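Local coordinates for Rho guanine nucleotide exchange factor 3 (Mus musculus, PDB 2Z0Q), which acts as a guanine nucleotide exchange factor for the small GTPases RhoA and RhoB, here represented by its DH-PH domain fragment, at residues Ser79-Val84 / Glu92-Ile97; Gly236-Asn241 / Asn309-Ser314. One frame throughout, in Å; residues are numbered along the deposited sequence.

Contact 1. Residues Ser79-Val84 / Glu92-Ile97; sequences SQLRDV and EHVGPI
Ile97 reaches from the first turn of helix 95-101 to the C-terminal part of helix 67-84, where its branches meet Gln80 and Val84. Its CG1 stands beside the backbone N (chi1 -75°), and the extended step beyond it delivers CD1 to the backbone of the other helix, with Ile97 CD1 3.3 Å from Gln80 O. That oxygen also accepts the helical bond from Val84 N, so the methyl lies against an already bonded carbonyl. Ile97 CD1 is 3.7 Å from Val84 CG1 as well. The second branch faces the amide: Ile97 CG2 lies 3.7 Å from Gln80 OE1, and the two side chains slide past each other in opposite directions. Replacing Ile97 by an alanine would probably open a gap between Gln80 and Val84, since CG1, CG2 and CD1 make all the contacts with these two residues just described.

The polar links are indirect. One water donates to both Gln80 OE1 and Ile97 O, while Gln80 NE2 is held within its own helix by Glu76; a second water joins Val84 O to Glu92 N. On the more buried flank, Leu81 CD2 touches Val94 CG1 at 4.1 Å. Beyond this pair lie helix 15-51, through Ser28 and Ile24, and helix 180-213, where Asp180 accepts from Val94 N and Gly95 N, placing the contact within the helical DH domain.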
loop_
_atom_site.group_PDB
_atom_site.type_symbol
_atom_site.label_atom_id
_atom_site.label_comp_id
_atom_site.label_asym_id
_atom_site.label_seq_id
_atom_site.Cartn_x
_atom_site.Cartn_y
_atom_site.Cartn_z
ATOM N N SER A 79 4.091 26.882 -0.587
ATOM C CA SER A 79 4.315 28.258 -0.973
ATOM C C SER A 79 3.320 29.187 -0.289
ATOM O O SER A 79 3.693 30.251 0.202
ATOM C CB SER A 79 4.206 28.389 -2.506
ATOM O OG SER A 79 4.308 29.743 -2.887
ATOM N N GLN A 80 2.052 28.785 -0.250
ATOM C CA GLN A 80 1.025 29.597 0.385
ATOM C C GLN A 80 1.206 29.700 1.905
ATOM O O GLN A 80 1.016 30.776 2.491
ATOM C CB GLN A 80 -0.366 29.043 0.046
ATOM C CG GLN A 80 -0.796 29.374 -1.393
ATOM C CD GLN A 80 -2.177 28.871 -1.713
ATOM O OE1 GLN A 80 -3.130 29.133 -0.978
ATOM N NE2 GLN A 80 -2.306 28.154 -2.825
ATOM N N LEU A 81 1.560 28.594 2.544
ATOM C CA LEU A 81 1.783 28.613 4.003
ATOM C C LEU A 81 2.997 29.476 4.322
ATOM O O LEU A 81 3.031 30.174 5.339
ATOM C CB LEU A 81 2.018 27.199 4.512
ATOM C CG LEU A 81 0.785 26.314 4.427
ATOM C CD1 LEU A 81 1.241 24.902 4.672
ATOM C CD2 LEU A 81 -0.297 26.760 5.427
ATOM N N ARG A 82 3.983 29.443 3.425
ATOM C CA ARG A 82 5.199 30.220 3.641
ATOM C C ARG A 82 4.885 31.695 3.501
ATOM O O ARG A 82 5.263 32.529 4.328
ATOM C CB ARG A 82 6.271 29.838 2.606
ATOM C CG ARG A 82 7.474 30.779 2.670
ATOM C CD ARG A 82 8.593 30.459 1.661
ATOM N NE ARG A 82 9.814 31.190 2.031
ATOM C CZ ARG A 82 11.041 30.878 1.626
ATOM N NH1 ARG A 82 11.247 29.847 0.808
ATOM N NH2 ARG A 82 12.079 31.552 2.097
ATOM N N ASP A 83 4.138 32.004 2.456
ATOM C CA ASP A 83 3.773 33.375 2.134
ATOM C C ASP A 83 2.971 34.120 3.193
ATOM O O ASP A 83 3.094 35.330 3.332
ATOM C CB ASP A 83 2.984 33.378 0.825
ATOM C CG ASP A 83 2.412 34.728 0.510
ATOM O OD1 ASP A 83 3.220 35.633 0.232
ATOM O OD2 ASP A 83 1.168 34.878 0.555
ATOM N N VAL A 84 2.138 33.398 3.932
ATOM C CA VAL A 84 1.316 33.995 4.947
ATOM C C VAL A 84 2.024 34.242 6.279
ATOM O O VAL A 84 1.521 34.981 7.108
ATOM C CB VAL A 84 0.032 33.139 5.151
ATOM C CG1 VAL A 84 0.368 31.808 5.808
ATOM C CG2 VAL A 84 -0.975 33.920 5.927
ATOM N N GLU A 92 -0.889 33.615 11.599
ATOM C CA GLU A 92 -2.161 33.994 12.209
ATOM C C GLU A 92 -3.277 32.982 11.874
ATOM O O GLU A 92 -3.894 32.403 12.769
ATOM C CB GLU A 92 -2.592 35.380 11.699
ATOM C CG GLU A 92 -3.645 36.032 12.552
ATOM C CD GLU A 92 -3.906 37.500 12.143
ATOM O OE1 GLU A 92 -2.956 38.184 11.688
ATOM O OE2 GLU A 92 -5.053 37.969 12.297
ATOM N N HIS A 93 -3.524 32.812 10.582
ATOM C CA HIS A 93 -4.556 31.881 10.099
ATOM C C HIS A 93 -4.081 31.007 8.965
ATOM O O HIS A 93 -3.426 31.510 8.015
ATOM C CB HIS A 93 -5.756 32.648 9.562
ATOM C CG HIS A 93 -6.272 33.683 10.492
ATOM N ND1 HIS A 93 -6.110 35.027 10.263
ATOM C CD2 HIS A 93 -6.960 33.575 11.649
ATOM C CE1 HIS A 93 -6.683 35.709 11.235
ATOM N NE2 HIS A 93 -7.207 34.853 12.089
ATOM N N VAL A 94 -4.439 29.718 9.036
ATOM C CA VAL A 94 -4.132 28.763 7.986
ATOM C C VAL A 94 -5.441 28.223 7.377
ATOM O O VAL A 94 -5.432 27.545 6.351
ATOM C CB VAL A 94 -3.302 27.532 8.494
ATOM C CG1 VAL A 94 -1.937 27.994 8.969
ATOM C CG2 VAL A 94 -4.072 26.783 9.608
ATOM N N GLY A 95 -6.570 28.560 7.997
ATOM C CA GLY A 95 -7.849 28.040 7.529
ATOM C C GLY A 95 -8.200 28.323 6.076
ATOM O O GLY A 95 -8.448 27.384 5.322
ATOM N N PRO A 96 -8.262 29.604 5.678
ATOM C CA PRO A 96 -8.589 30.000 4.299
ATOM C C PRO A 96 -7.704 29.323 3.269
ATOM O O PRO A 96 -8.174 28.834 2.242
ATOM C CB PRO A 96 -8.418 31.504 4.325
ATOM C CG PRO A 96 -8.922 31.844 5.764
ATOM C CD PRO A 96 -8.228 30.778 6.584
ATOM N N ILE A 97 -6.399 29.261 3.554
ATOM C CA ILE A 97 -5.490 28.613 2.618
ATOM C C ILE A 97 -5.820 27.124 2.422
ATOM O O ILE A 97 -5.819 26.621 1.299
ATOM C CB ILE A 97 -4.021 28.742 3.121
ATOM C CG1 ILE A 97 -3.512 30.166 2.886
ATOM C CG2 ILE A 97 -3.125 27.688 2.392
ATOM C CD1 ILE A 97 -2.099 30.424 3.483
HETATM O O HOH W 1 -5.384 28.054 -0.913
HETATM O O HOH W 2 -0.156 34.959 9.241
#

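Contact 2. Residues Gly236-Asn241 / Asn309-Ser314; sequences GELKNN and NFFRVS. With SO4 (sulfate ion), chain B.
Phe310 brings its ring up to the backbone of Lys239-Asn241, and CE2 is the atom that arrives. Phe310 CE2 lies 3.9 Å from Lys239 O and 4.0 Å from Asn241 N. The latter atom, like Asn240 C, sits at the ring edge near its plane, so the aromatic rim abuts the peptide backbone. Asn241 CB adds a looser touch, 4.2 Å from the same CE2, and Val291 and Gln327 also pack on this ring.

Phe311 meets the strand farther back. Its CG occupies the position between the backbone N and the carbonyl carbon (chi1 60°), and at the far end of the ring Phe311 CZ comes to 3.9 Å from Leu238 CD1. The two side chains cross at about a right angle. Trp337 packs on Leu238 and Leu338 and Ile341 on Phe311, so helix 331-345 joins this apolar cluster.

Arg312 takes part only at long range. A bound sulfate, probably from the crystallisation liquor, accepts a nearly straight bond from Asn241 ND2 to its O2 (3.1 Å, 169° at the hydrogen). The Arg312 guanidinium stays near the same ion without bonding to it, NH1 being 3.7 Å from sulfate O3, while its NE has a long, weak ion pair with Glu284. A water links Asn241 ND2 and Arg312 NH1 by weak bonds.

The segment axes of strands 236-240 and 310-314 approach to 9.1 Å and make an angle of 86°, as fits two strands on either side of strand 322-327, which pairs with both where the sheet turns sharply; Leu238 and Phe311 meet across the inside of that bend. A strongly bent sheet enclosing an apolar core, with a C-terminal helix packed against it, is characteristic of the PH domain fold.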
loop_
_atom_site.group_PDB
_atom_site.type_symbol
_atom_site.label_atom_id
_atom_site.label_comp_id
_atom_site.label_asym_id
_atom_site.label_seq_id
_atom_site.Cartn_x
_atom_site.Cartn_y
_atom_site.Cartn_z
ATOM N N GLY A 236 -0.162 -11.663 -1.085
ATOM C CA GLY A 236 1.255 -11.478 -0.960
ATOM C C GLY A 236 2.023 -12.723 -1.367
ATOM O O GLY A 236 1.427 -13.772 -1.608
ATOM N N GLU A 237 3.340 -12.570 -1.463
ATOM C CA GLU A 237 4.213 -13.679 -1.839
ATOM C C GLU A 237 4.436 -14.593 -0.636
ATOM O O GLU A 237 4.667 -14.110 0.473
ATOM C CB GLU A 237 5.555 -13.143 -2.313
ATOM C CG GLU A 237 5.428 -12.288 -3.582
ATOM C CD GLU A 237 6.640 -11.399 -3.811
ATOM O OE1 GLU A 237 6.998 -10.630 -2.876
ATOM O OE2 GLU A 237 7.225 -11.464 -4.927
ATOM N N LEU A 238 4.347 -15.906 -0.859
ATOM C CA LEU A 238 4.604 -16.874 0.178
ATOM C C LEU A 238 5.410 -17.952 -0.524
ATOM O O LEU A 238 5.172 -18.213 -1.711
ATOM C CB LEU A 238 3.297 -17.472 0.737
ATOM C CG LEU A 238 2.431 -16.477 1.519
ATOM C CD1 LEU A 238 1.068 -17.093 1.853
ATOM C CD2 LEU A 238 3.181 -16.083 2.808
ATOM N N LYS A 239 6.342 -18.570 0.194
ATOM C CA LYS A 239 7.166 -19.633 -0.388
ATOM C C LYS A 239 6.780 -20.974 0.217
ATOM O O LYS A 239 6.696 -21.085 1.435
ATOM C CB LYS A 239 8.637 -19.367 -0.079
ATOM C CG LYS A 239 9.546 -20.445 -0.647
ATOM C CD LYS A 239 10.956 -19.902 -0.839
ATOM C CE LYS A 239 11.847 -20.239 0.318
ATOM N NZ LYS A 239 13.243 -19.744 0.059
ATOM N N ASN A 240 6.537 -21.990 -0.601
ATOM C CA ASN A 240 6.159 -23.239 0.024
ATOM C C ASN A 240 7.360 -24.095 0.474
ATOM O O ASN A 240 8.532 -23.667 0.329
ATOM C CB ASN A 240 5.140 -23.997 -0.866
ATOM C CG ASN A 240 5.775 -24.714 -2.049
ATOM O OD1 ASN A 240 6.999 -24.748 -2.221
ATOM N ND2 ASN A 240 4.911 -25.320 -2.866
ATOM N N ASN A 241 7.081 -25.259 1.063
ATOM C CA ASN A 241 8.144 -26.116 1.607
ATOM C C ASN A 241 8.910 -26.903 0.554
ATOM O O ASN A 241 9.736 -27.746 0.887
ATOM C CB ASN A 241 7.608 -27.058 2.720
ATOM C CG ASN A 241 6.488 -27.966 2.247
ATOM O OD1 ASN A 241 5.938 -27.775 1.163
ATOM N ND2 ASN A 241 6.134 -28.965 3.071
ATOM N N ASN A 309 8.733 -19.172 10.341
ATOM C CA ASN A 309 7.598 -18.395 9.852
ATOM C C ASN A 309 6.675 -19.133 8.868
ATOM O O ASN A 309 6.196 -18.542 7.931
ATOM C CB ASN A 309 8.099 -17.098 9.213
ATOM C CG ASN A 309 8.828 -16.213 10.230
ATOM O OD1 ASN A 309 9.732 -15.454 9.899
ATOM N ND2 ASN A 309 8.435 -16.341 11.472
ATOM N N PHE A 310 6.392 -20.405 9.139
ATOM C CA PHE A 310 5.510 -21.197 8.286
ATOM C C PHE A 310 4.132 -21.405 8.892
ATOM O O PHE A 310 3.942 -21.321 10.106
ATOM C CB PHE A 310 6.095 -22.610 8.063
ATOM C CG PHE A 310 6.992 -22.739 6.873
ATOM C CD1 PHE A 310 8.372 -22.506 6.980
ATOM C CD2 PHE A 310 6.470 -23.142 5.649
ATOM C CE1 PHE A 310 9.210 -22.676 5.877
ATOM C CE2 PHE A 310 7.280 -23.314 4.557
ATOM C CZ PHE A 310 8.670 -23.082 4.658
ATOM N N PHE A 311 3.146 -21.648 8.032
ATOM C CA PHE A 311 1.812 -22.033 8.518
ATOM C C PHE A 311 1.269 -22.989 7.470
ATOM O O PHE A 311 1.786 -23.041 6.357
ATOM C CB PHE A 311 0.878 -20.832 8.780
ATOM C CG PHE A 311 0.602 -19.975 7.573
ATOM C CD1 PHE A 311 -0.501 -20.203 6.786
ATOM C CD2 PHE A 311 1.453 -18.916 7.253
ATOM C CE1 PHE A 311 -0.782 -19.373 5.676
ATOM C CE2 PHE A 311 1.182 -18.088 6.160
ATOM C CZ PHE A 311 0.086 -18.303 5.385
ATOM N N ARG A 312 0.266 -23.763 7.847
ATOM C CA ARG A 312 -0.300 -24.746 6.942
ATOM C C ARG A 312 -1.753 -24.458 6.601
ATOM O O ARG A 312 -2.553 -24.094 7.438
ATOM C CB ARG A 312 -0.208 -26.153 7.578
ATOM C CG ARG A 312 -0.598 -27.318 6.620
ATOM C CD ARG A 312 -0.543 -28.715 7.287
ATOM N NE ARG A 312 0.477 -28.974 8.324
ATOM C CZ ARG A 312 1.721 -29.392 8.108
ATOM N NH1 ARG A 312 2.197 -29.593 6.893
ATOM N NH2 ARG A 312 2.466 -29.728 9.120
ATOM N N VAL A 313 -2.075 -24.616 5.336
ATOM C CA VAL A 313 -3.433 -24.477 4.894
ATOM C C VAL A 313 -3.787 -25.787 4.201
ATOM O O VAL A 313 -3.044 -26.251 3.349
ATOM C CB VAL A 313 -3.604 -23.335 3.880
ATOM C CG1 VAL A 313 -4.954 -23.405 3.327
ATOM C CG2 VAL A 313 -3.389 -21.947 4.561
ATOM N N SER A 314 -4.919 -26.390 4.572
ATOM C CA SER A 314 -5.311 -27.640 3.924
ATOM C C SER A 314 -6.808 -27.614 3.573
ATOM O O SER A 314 -7.614 -26.851 4.138
ATOM C CB SER A 314 -4.932 -28.835 4.821
ATOM O OG SER A 314 -5.790 -28.938 5.923
HETATM S S SO4 B . 3.521 -32.205 3.131
HETATM O O1 SO4 B . 2.864 -33.003 2.065
HETATM O O2 SO4 B . 3.732 -30.812 2.636
HETATM O O3 SO4 B . 2.690 -32.184 4.338
HETATM O O4 SO4 B . 4.828 -32.827 3.466
HETATM O O HOH W 3 5.585 -29.673 6.294
#

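Overall arrangement
Contacts 1 and 2 belong to different domains of the fragment, DH and PH respectively, and share no helix or strand. Their centres are about 51 Å apart, on opposite sides of the chain's centre, and their nearest atoms are about 37 Å apart. Contact 1 is partly buried: it joins two helices close in sequence, combining aliphatic packing with water bridges at its margins. Contact 2 is largely interior and brings together segments separated by 67 residues, relying on aromatic rings, with its polar chemistry displaced to a sulfate and a weakly held water. The former buries 282 Å² between its segments, the latter 178 Å².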